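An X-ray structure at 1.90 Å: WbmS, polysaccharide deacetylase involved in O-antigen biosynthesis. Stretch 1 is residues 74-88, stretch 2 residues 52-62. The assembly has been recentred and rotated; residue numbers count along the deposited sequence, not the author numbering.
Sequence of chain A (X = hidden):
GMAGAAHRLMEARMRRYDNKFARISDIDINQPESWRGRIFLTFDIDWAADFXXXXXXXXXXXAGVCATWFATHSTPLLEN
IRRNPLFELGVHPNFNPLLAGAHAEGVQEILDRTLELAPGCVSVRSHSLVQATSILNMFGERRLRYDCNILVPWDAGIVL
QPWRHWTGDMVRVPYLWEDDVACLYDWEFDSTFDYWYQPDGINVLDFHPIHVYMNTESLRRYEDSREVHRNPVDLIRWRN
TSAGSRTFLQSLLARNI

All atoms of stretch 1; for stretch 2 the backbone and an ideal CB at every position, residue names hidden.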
ATOM      1  N   SER A  74      -1.833  25.399  -6.925  1.00 34.09           N
ATOM      2  CA  SER A  74      -1.003  26.551  -6.808  1.00 36.17           C
ATOM      3  C   SER A  74      -1.689  27.584  -5.913  1.00 36.29           C
ATOM      4  O   SER A  74      -2.877  27.867  -6.093  1.00 37.66           O
ATOM      5  CB  SER A  74      -0.776  27.147  -8.183  1.00 37.58           C
ATOM      6  OG  SER A  74       0.028  28.275  -8.042  1.00 42.82           O
ATOM      7  N   THR A  75      -0.935  28.122  -4.954  1.00 36.28           N
ATOM      8  CA  THR A  75      -1.385  29.206  -4.069  1.00 35.54           C
ATOM      9  C   THR A  75      -0.165  29.949  -3.538  1.00 35.43           C
ATOM     10  O   THR A  75       0.882  29.349  -3.299  1.00 33.73           O
ATOM     11  CB  THR A  75      -2.190  28.694  -2.850  1.00 36.81           C
ATOM     12  OG1 THR A  75      -2.170  29.705  -1.823  1.00 36.28           O
ATOM     13  CG2 THR A  75      -1.602  27.391  -2.288  1.00 32.09           C
ATOM     14  N   PRO A  76      -0.280  31.264  -3.348  1.00 35.60           N
ATOM     15  CA  PRO A  76       0.878  31.953  -2.787  1.00 35.02           C
ATOM     16  C   PRO A  76       1.309  31.439  -1.404  1.00 35.85           C
ATOM     17  O   PRO A  76       2.449  31.665  -1.001  1.00 34.56           O
ATOM     18  CB  PRO A  76       0.432  33.419  -2.737  1.00 37.08           C
ATOM     19  CG  PRO A  76      -1.043  33.391  -2.901  1.00 39.68           C
ATOM     20  CD  PRO A  76      -1.385  32.182  -3.661  1.00 36.10           C
ATOM     21  N   LEU A  77       0.439  30.704  -0.708  1.00 34.09           N
ATOM     22  CA  LEU A  77       0.779  30.183   0.598  1.00 34.59           C
ATOM     23  C   LEU A  77       1.846  29.090   0.533  1.00 34.86           C
ATOM     24  O   LEU A  77       2.511  28.821   1.527  1.00 35.77           O
ATOM     25  CB  LEU A  77      -0.477  29.692   1.326  1.00 35.30           C
ATOM     26  CG  LEU A  77      -1.518  30.767   1.657  1.00 35.32           C
ATOM     27  CD1 LEU A  77      -2.690  30.189   2.429  1.00 33.99           C
ATOM     28  CD2 LEU A  77      -0.886  31.866   2.414  1.00 39.31           C
ATOM     29  N   LEU A  78       2.041  28.481  -0.630  1.00 36.47           N
ATOM     30  CA  LEU A  78       3.133  27.529  -0.779  1.00 36.20           C
ATOM     31  C   LEU A  78       4.477  28.215  -0.516  1.00 36.01           C
ATOM     32  O   LEU A  78       5.409  27.598  -0.009  1.00 35.74           O
ATOM     33  CB  LEU A  78       3.126  26.882  -2.168  1.00 36.53           C
ATOM     34  CG  LEU A  78       1.906  26.035  -2.537  1.00 34.42           C
ATOM     35  CD1 LEU A  78       2.196  25.213  -3.799  1.00 30.43           C
ATOM     36  CD2 LEU A  78       1.472  25.134  -1.379  1.00 32.41           C
ATOM     37  N   GLU A  79       4.571  29.497  -0.838  1.00 37.21           N
ATOM     38  CA  GLU A  79       5.797  30.254  -0.583  1.00 39.35           C
ATOM     39  C   GLU A  79       6.061  30.412   0.928  1.00 38.18           C
ATOM     40  O   GLU A  79       7.209  30.397   1.348  1.00 37.88           O
ATOM     41  CB  GLU A  79       5.751  31.607  -1.317  1.00 39.35           C
ATOM     42  CG  GLU A  79       7.087  32.355  -1.377  1.00 46.56           C
ATOM     43  CD  GLU A  79       8.262  31.492  -1.863  1.00 55.95           C
ATOM     44  OE1 GLU A  79       8.079  30.670  -2.790  1.00 50.98           O
ATOM     45  OE2 GLU A  79       9.376  31.644  -1.311  1.00 62.36           O
ATOM     46  N   ASN A  80       5.005  30.512   1.740  1.00 37.65           N
ATOM     47  CA  ASN A  80       5.155  30.521   3.204  1.00 38.94           C
ATOM     48  C   ASN A  80       5.815  29.224   3.676  1.00 37.91           C
ATOM     49  O   ASN A  80       6.702  29.224   4.518  1.00 37.61           O
ATOM     50  CB  ASN A  80       3.800  30.599   3.940  1.00 41.23           C
ATOM     51  CG  ASN A  80       2.993  31.842   3.608  1.00 43.73           C
ATOM     52  OD1 ASN A  80       3.254  32.520   2.630  1.00 54.70           O
ATOM     53  ND2 ASN A  80       1.987  32.132   4.431  1.00 54.76           N
ATOM     54  N   ILE A  81       5.343  28.118   3.124  1.00 35.98           N
ATOM     55  CA  ILE A  81       5.841  26.792   3.455  1.00 37.21           C
ATOM     56  C   ILE A  81       7.299  26.654   3.002  1.00 38.10           C
ATOM     57  O   ILE A  81       8.157  26.209   3.764  1.00 38.79           O
ATOM     58  CB  ILE A  81       4.935  25.723   2.809  1.00 36.48           C
ATOM     59  CG1 ILE A  81       3.527  25.800   3.443  1.00 39.35           C
ATOM     60  CG2 ILE A  81       5.578  24.310   2.926  1.00 35.17           C
ATOM     61  CD1 ILE A  81       2.425  25.043   2.716  1.00 39.46           C
ATOM     62  N   ARG A  82       7.598  27.045   1.767  1.00 40.26           N
ATOM     63  CA  ARG A  82       8.990  27.005   1.300  1.00 41.35           C
ATOM     64  C   ARG A  82       9.926  27.804   2.218  1.00 39.89           C
ATOM     65  O   ARG A  82      10.976  27.310   2.608  1.00 36.24           O
ATOM     66  CB  ARG A  82       9.112  27.563  -0.121  1.00 43.91           C
ATOM     67  CG  ARG A  82       8.545  26.668  -1.205  1.00 49.63           C
ATOM     68  CD  ARG A  82       8.886  27.203  -2.609  1.00 49.67           C
ATOM     69  NE  ARG A  82       7.915  26.745  -3.616  1.00 61.18           N
ATOM     70  CZ  ARG A  82       6.811  27.406  -3.989  1.00 60.20           C
ATOM     71  NH1 ARG A  82       6.497  28.582  -3.462  1.00 60.96           N
ATOM     72  NH2 ARG A  82       6.002  26.882  -4.908  1.00 61.58           N
ATOM     73  N   ARG A  83       9.555  29.045   2.534  1.00 37.31           N
ATOM     74  CA  ARG A  83      10.386  29.922   3.377  1.00 38.84           C
ATOM     75  C   ARG A  83      10.731  29.362   4.737  1.00 37.68           C
ATOM     76  O   ARG A  83      11.835  29.564   5.248  1.00 37.53           O
ATOM     77  CB  ARG A  83       9.673  31.250   3.665  1.00 39.79           C
ATOM     78  CG  ARG A  83       9.830  32.286   2.632  1.00 43.04           C
ATOM     79  CD  ARG A  83       9.415  33.630   3.193  1.00 44.09           C
ATOM     80  NE  ARG A  83       8.047  33.608   3.704  1.00 42.51           N
ATOM     81  CZ  ARG A  83       6.965  33.905   2.987  1.00 49.39           C
ATOM     82  NH1 ARG A  83       7.068  34.252   1.711  1.00 52.89           N
ATOM     83  NH2 ARG A  83       5.758  33.856   3.546  1.00 52.63           N
ATOM     84  N   ASN A  84       9.760  28.728   5.368  1.00 36.70           N
ATOM     85  CA  ASN A  84       9.961  28.239   6.701  1.00 35.92           C
ATOM     86  C   ASN A  84      10.933  27.058   6.648  1.00 36.90           C
ATOM     87  O   ASN A  84      10.624  26.010   6.059  1.00 35.88           O
ATOM     88  CB  ASN A  84       8.614  27.843   7.321  1.00 37.93           C
ATOM     89  CG  ASN A  84       8.725  27.525   8.781  1.00 42.56           C
ATOM     90  OD1 ASN A  84       9.770  27.045   9.246  1.00 39.11           O
ATOM     91  ND2 ASN A  84       7.654  27.790   9.530  1.00 42.32           N
ATOM     92  N   PRO A  85      12.093  27.200   7.301  1.00 36.32           N
ATOM     93  CA  PRO A  85      13.083  26.128   7.238  1.00 37.58           C
ATOM     94  C   PRO A  85      12.657  24.856   7.975  1.00 38.37           C
ATOM     95  O   PRO A  85      13.266  23.802   7.784  1.00 39.07           O
ATOM     96  CB  PRO A  85      14.318  26.751   7.888  1.00 39.33           C
ATOM     97  CG  PRO A  85      13.784  27.805   8.788  1.00 40.92           C
ATOM     98  CD  PRO A  85      12.542  28.324   8.147  1.00 37.79           C
ATOM     99  N   LEU A  86      11.625  24.945   8.803  1.00 35.54           N
ATOM    100  CA  LEU A  86      11.122  23.776   9.510  1.00 34.97           C
ATOM    101  C   LEU A  86      10.089  23.014   8.684  1.00 34.40           C
ATOM    102  O   LEU A  86       9.664  21.914   9.068  1.00 34.59           O
ATOM    103  CB  LEU A  86      10.492  24.198  10.842  1.00 34.76           C
ATOM    104  CG  LEU A  86      11.362  24.904  11.880  1.00 38.90           C
ATOM    105  CD1 LEU A  86      10.576  25.084  13.160  1.00 43.81           C
ATOM    106  CD2 LEU A  86      12.640  24.143  12.128  1.00 40.76           C
ATOM    107  N   PHE A  87       9.674  23.585   7.559  1.00 31.75           N
ATOM    108  CA  PHE A  87       8.630  22.987   6.743  1.00 34.42           C
ATOM    109  C   PHE A  87       9.163  22.423   5.443  1.00 33.80           C
ATOM    110  O   PHE A  87       9.932  23.059   4.759  1.00 32.67           O
ATOM    111  CB  PHE A  87       7.549  24.013   6.402  1.00 32.66           C
ATOM    112  CG  PHE A  87       6.703  24.455   7.584  1.00 36.37           C
ATOM    113  CD1 PHE A  87       6.754  23.808   8.810  1.00 33.94           C
ATOM    114  CD2 PHE A  87       5.779  25.466   7.422  1.00 36.04           C
ATOM    115  CE1 PHE A  87       5.951  24.214   9.856  1.00 34.31           C
ATOM    116  CE2 PHE A  87       4.969  25.865   8.469  1.00 36.40           C
ATOM    117  CZ  PHE A  87       5.053  25.235   9.679  1.00 39.78           C
ATOM    118  N   GLU A  88       8.699  21.245   5.080  1.00 31.43           N
ATOM    119  CA  GLU A  88       9.050  20.650   3.804  1.00 31.17           C
ATOM    120  C   GLU A  88       7.800  20.689   2.919  1.00 32.62           C
ATOM    121  O   GLU A  88       6.694  20.416   3.382  1.00 32.12           O
ATOM    122  CB  GLU A  88       9.508  19.216   3.998  1.00 31.78           C
ATOM    123  CG  GLU A  88       9.642  18.439   2.699  1.00 33.88           C
ATOM    124  CD  GLU A  88      10.110  17.006   2.909  1.00 37.74           C
ATOM    125  OE1 GLU A  88      10.449  16.649   4.061  1.00 38.97           O
ATOM    126  OE2 GLU A  88      10.096  16.248   1.908  1.00 36.60           O
ATOM    127  N   UNK A  52      -8.380  28.716   5.067  1.00 31.88           N
ATOM    128  CA  UNK A  52      -8.312  27.433   5.763  1.00 31.51           C
ATOM    129  C   UNK A  52      -6.858  26.960   5.874  1.00 32.41           C
ATOM    130  O   UNK A  52      -6.423  26.559   6.944  1.00 32.84           O
ATOM    131  CB  UNK A  52      -9.159  26.386   5.038  1.00 31.51           C
ATOM    132  N   UNK A  53      -6.104  27.012   4.776  1.00 32.61           N
ATOM    133  CA  UNK A  53      -4.701  26.580   4.812  1.00 31.41           C
ATOM    134  C   UNK A  53      -3.915  27.504   5.734  1.00 31.94           C
ATOM    135  O   UNK A  53      -3.118  27.036   6.549  1.00 33.34           O
ATOM    136  CB  UNK A  53      -4.090  26.572   3.409  1.00 31.41           C
ATOM    137  N   UNK A  54      -4.180  28.810   5.656  1.00 32.97           N
ATOM    138  CA  UNK A  54      -3.476  29.754   6.527  1.00 33.41           C
ATOM    139  C   UNK A  54      -3.672  29.456   8.004  1.00 31.04           C
ATOM    140  O   UNK A  54      -2.753  29.595   8.800  1.00 32.07           O
ATOM    141  CB  UNK A  54      -3.942  31.181   6.233  1.00 33.41           C
ATOM    142  N   UNK A  55      -4.870  29.040   8.383  1.00 33.82           N
ATOM    143  CA  UNK A  55      -5.157  28.731   9.777  1.00 33.11           C
ATOM    144  C   UNK A  55      -4.338  27.551  10.246  1.00 33.63           C
ATOM    145  O   UNK A  55      -3.810  27.550  11.368  1.00 34.16           O
ATOM    146  CB  UNK A  55      -6.648  28.448   9.972  1.00 33.11           C
ATOM    147  N   UNK A  56      -4.219  26.529   9.393  1.00 34.36           N
ATOM    148  CA  UNK A  56      -3.402  25.377   9.750  1.00 33.84           C
ATOM    149  C   UNK A  56      -1.930  25.768   9.854  1.00 33.66           C
ATOM    150  O   UNK A  56      -1.279  25.403  10.812  1.00 33.04           O
ATOM    151  CB  UNK A  56      -3.582  24.256   8.724  1.00 33.84           C
ATOM    152  N   UNK A  57      -1.399  26.480   8.862  1.00 33.92           N
ATOM    153  CA  UNK A  57      -0.018  27.012   8.928  1.00 34.46           C
ATOM    154  C   UNK A  57       0.224  27.795  10.230  1.00 34.42           C
ATOM    155  O   UNK A  57       1.226  27.587  10.921  1.00 34.23           O
ATOM    156  CB  UNK A  57       0.258  27.916   7.725  1.00 34.46           C
ATOM    157  N   UNK A  58      -0.693  28.691  10.572  1.00 34.15           N
ATOM    158  CA  UNK A  58      -0.540  29.488  11.800  1.00 35.29           C
ATOM    159  C   UNK A  58      -0.459  28.636  13.068  1.00 33.58           C
ATOM    160  O   UNK A  58       0.353  28.885  13.950  1.00 32.76           O
ATOM    161  CB  UNK A  58      -1.709  30.467  11.927  1.00 35.29           C
ATOM    162  N   UNK A  59      -1.260  27.586  13.121  1.00 35.76           N
ATOM    163  CA  UNK A  59      -1.288  26.686  14.253  1.00 37.03           C
ATOM    164  C   UNK A  59       0.045  25.945  14.424  1.00 36.54           C
ATOM    165  O   UNK A  59       0.613  25.893  15.531  1.00 35.68           O
ATOM    166  CB  UNK A  59      -2.434  25.685  14.091  1.00 37.03           C
ATOM    167  N   UNK A  60       0.588  25.416  13.328  1.00 34.11           N
ATOM    168  CA  UNK A  60       1.892  24.726  13.374  1.00 33.83           C
ATOM    169  C   UNK A  60       3.068  25.699  13.613  1.00 34.97           C
ATOM    170  O   UNK A  60       3.949  25.423  14.435  1.00 35.03           O
ATOM    171  CB  UNK A  60       2.118  23.963  12.067  1.00 33.83           C
ATOM    172  N   UNK A  61       3.065  26.851  12.924  1.00 35.16           N
ATOM    173  CA  UNK A  61       4.061  27.886  13.171  1.00 35.51           C
ATOM    174  C   UNK A  61       4.054  28.340  14.633  1.00 36.08           C
ATOM    175  O   UNK A  61       5.105  28.533  15.214  1.00 34.15           O
ATOM    176  CB  UNK A  61       3.813  29.082  12.250  1.00 35.51           C
ATOM    177  N   UNK A  62       2.878  28.459  15.238  1.00 34.89           N
ATOM    178  CA  UNK A  62       2.784  28.834  16.646  1.00 34.31           C
ATOM    179  C   UNK A  62       3.438  27.847  17.599  1.00 34.65           C
ATOM    180  O   UNK A  62       3.916  28.235  18.667  1.00 32.70           O
ATOM    181  CB  UNK A  62       1.312  28.997  17.032  1.00 34.31           C
TER

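Stretch 2 is helical and runs nearly parallel to helix 77-83 (17° between axes, closest approach 11.0 Å). Position 52 directs its CA-to-CB bond sideways, with nothing of stretch 1 within 5.5 Å of the ideal CB, so the contact sets no preference; it is Val 52.

Position 53 points toward stretch 1, its ideal CB 4.0 Å from Leu 77 CD1, with the methyl of Thr 75 further along. Leucine, isoleucine or methionine would suit this apolar surface. It is Leu 53, whose CD2 lies 3.9 Å from Leu 77 CB and 4.3 Å from Thr 75 CG2.

At position 54 the bond points sideways, and the ideal CB is 4.1 Å from Leu 77 CD1. A long side chain could pass over this leucine toward the amide of Asn 80, so a polar or an aliphatic chain is plausible. Gln 54 bends at chi2 (66°) so that its end comes nearer stretch 1, with OE1 3.1 Å from Leu 77 CD2 and 3.4 Å from Asn 80 ND2. Its NE2 turns to position 58.

Positions 55 and 56 are out of reach, leaving the choice open; they are Asp 55 and Thr 56.

Position 57 points toward a gap bordered by Leu 77, Ile 81 and Phe 87, its ideal CB 5.2 Å from Phe 87 CE2. That leaves room for leucine, isoleucine or methionine. Ile 57 extends CD1 to 4.1 Å from Ile 81 CG1 and 4.3 Å from Leu 77 CB, while CG2 meets the edge of the Phe 87 ring, 4.4 Å from CE2.

Position 58 points away, where a polar residue is easily accommodated; it is Asp 58, whose OD1 accepts from Gln 54 NE2 (2.8 Å). Position 59, out of reach, is Leu 59.

Position 60 points toward Phe 87, its ideal CB already 4.0 Å from CZ. A small or branched apolar residue would pack directly. Ile 60 places CG2 3.6 Å from Phe 87 CE1, while its CD1 end leads away.

Position 61 points sideways, its ideal CB 4.8 Å from Phe 87 CZ and 4.9 Å from Asn 84 ND2. An acceptor on a flexible stem, as in glutamate or glutamine, would serve both neighbours. Glu 61 lays CG 3.6 Å from Phe 87 CZ and accepts a hydrogen bond from Asn 84 ND2 at OE2 (3.1 Å). A water donating to both Glu 61 OE2 and Asn 80 O adds a second link.

Position 62 is out of reach, and an ideal CB would be crowded by Asp 58 O at 3.2 Å; it is Gly 62.

Stretch 2, residues 52-62: VLQDTIDLIEG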
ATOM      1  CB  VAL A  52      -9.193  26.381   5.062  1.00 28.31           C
ATOM      2  CG1 VAL A  52      -8.959  24.954   5.640  1.00 31.00           C
ATOM      3  CG2 VAL A  52     -10.670  26.786   5.146  1.00 32.34           C
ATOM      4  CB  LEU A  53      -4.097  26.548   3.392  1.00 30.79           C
ATOM      5  CG  LEU A  53      -2.604  26.220   3.288  1.00 33.61           C
ATOM      6  CD1 LEU A  53      -2.264  24.901   3.979  1.00 30.40           C
ATOM      7  CD2 LEU A  53      -2.202  26.178   1.820  1.00 32.57           C
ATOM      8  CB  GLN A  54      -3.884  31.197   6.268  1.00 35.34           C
ATOM      9  CG  GLN A  54      -2.988  32.190   7.058  1.00 41.27           C
ATOM     10  CD  GLN A  54      -1.550  32.175   6.572  1.00 39.86           C
ATOM     11  OE1 GLN A  54      -1.310  32.414   5.400  1.00 49.45           O
ATOM     12  NE2 GLN A  54      -0.596  31.880   7.457  1.00 41.92           N
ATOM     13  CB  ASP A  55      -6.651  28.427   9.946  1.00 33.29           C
ATOM     14  CG  ASP A  55      -6.973  27.779  11.304  1.00 37.68           C
ATOM     15  OD1 ASP A  55      -7.054  28.507  12.301  1.00 40.05           O
ATOM     16  OD2 ASP A  55      -7.132  26.551  11.371  1.00 41.84           O
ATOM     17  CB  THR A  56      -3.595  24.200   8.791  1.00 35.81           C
ATOM     18  OG1 THR A  56      -4.973  23.815   8.757  1.00 40.49           O
ATOM     19  CG2 THR A  56      -2.800  22.997   9.291  1.00 34.05           C
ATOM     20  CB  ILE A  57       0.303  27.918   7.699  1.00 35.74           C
ATOM     21  CG1 ILE A  57       0.415  27.083   6.414  1.00 33.12           C
ATOM     22  CG2 ILE A  57       1.636  28.662   7.883  1.00 33.56           C
ATOM     23  CD1 ILE A  57       0.426  27.901   5.142  1.00 33.95           C
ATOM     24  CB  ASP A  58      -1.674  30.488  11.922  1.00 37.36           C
ATOM     25  CG  ASP A  58      -1.606  31.586  10.872  1.00 39.58           C
ATOM     26  OD1 ASP A  58      -0.521  31.813  10.278  1.00 36.88           O
ATOM     27  OD2 ASP A  58      -2.663  32.204  10.646  1.00 41.41           O
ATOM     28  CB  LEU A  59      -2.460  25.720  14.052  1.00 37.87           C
ATOM     29  CG  LEU A  59      -3.234  25.233  15.255  1.00 44.21           C
ATOM     30  CD1 LEU A  59      -3.708  26.406  16.085  1.00 45.26           C
ATOM     31  CD2 LEU A  59      -4.427  24.369  14.812  1.00 40.92           C
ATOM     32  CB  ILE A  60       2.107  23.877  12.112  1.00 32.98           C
ATOM     33  CG1 ILE A  60       0.934  22.912  11.926  1.00 32.17           C
ATOM     34  CG2 ILE A  60       3.414  23.077  12.196  1.00 31.80           C
ATOM     35  CD1 ILE A  60       0.573  22.077  13.206  1.00 34.35           C
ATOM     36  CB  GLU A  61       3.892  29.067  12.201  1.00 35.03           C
ATOM     37  CG  GLU A  61       4.277  28.624  10.782  1.00 41.17           C
ATOM     38  CD  GLU A  61       4.485  29.753   9.773  1.00 39.01           C
ATOM     39  OE1 GLU A  61       3.889  30.844   9.937  1.00 39.12           O
ATOM     40  OE2 GLU A  61       5.223  29.491   8.778  1.00 44.41           O
TER
HETATM   41  O   HOH W   1       6.603  30.971   6.580  1.00 65.59           O
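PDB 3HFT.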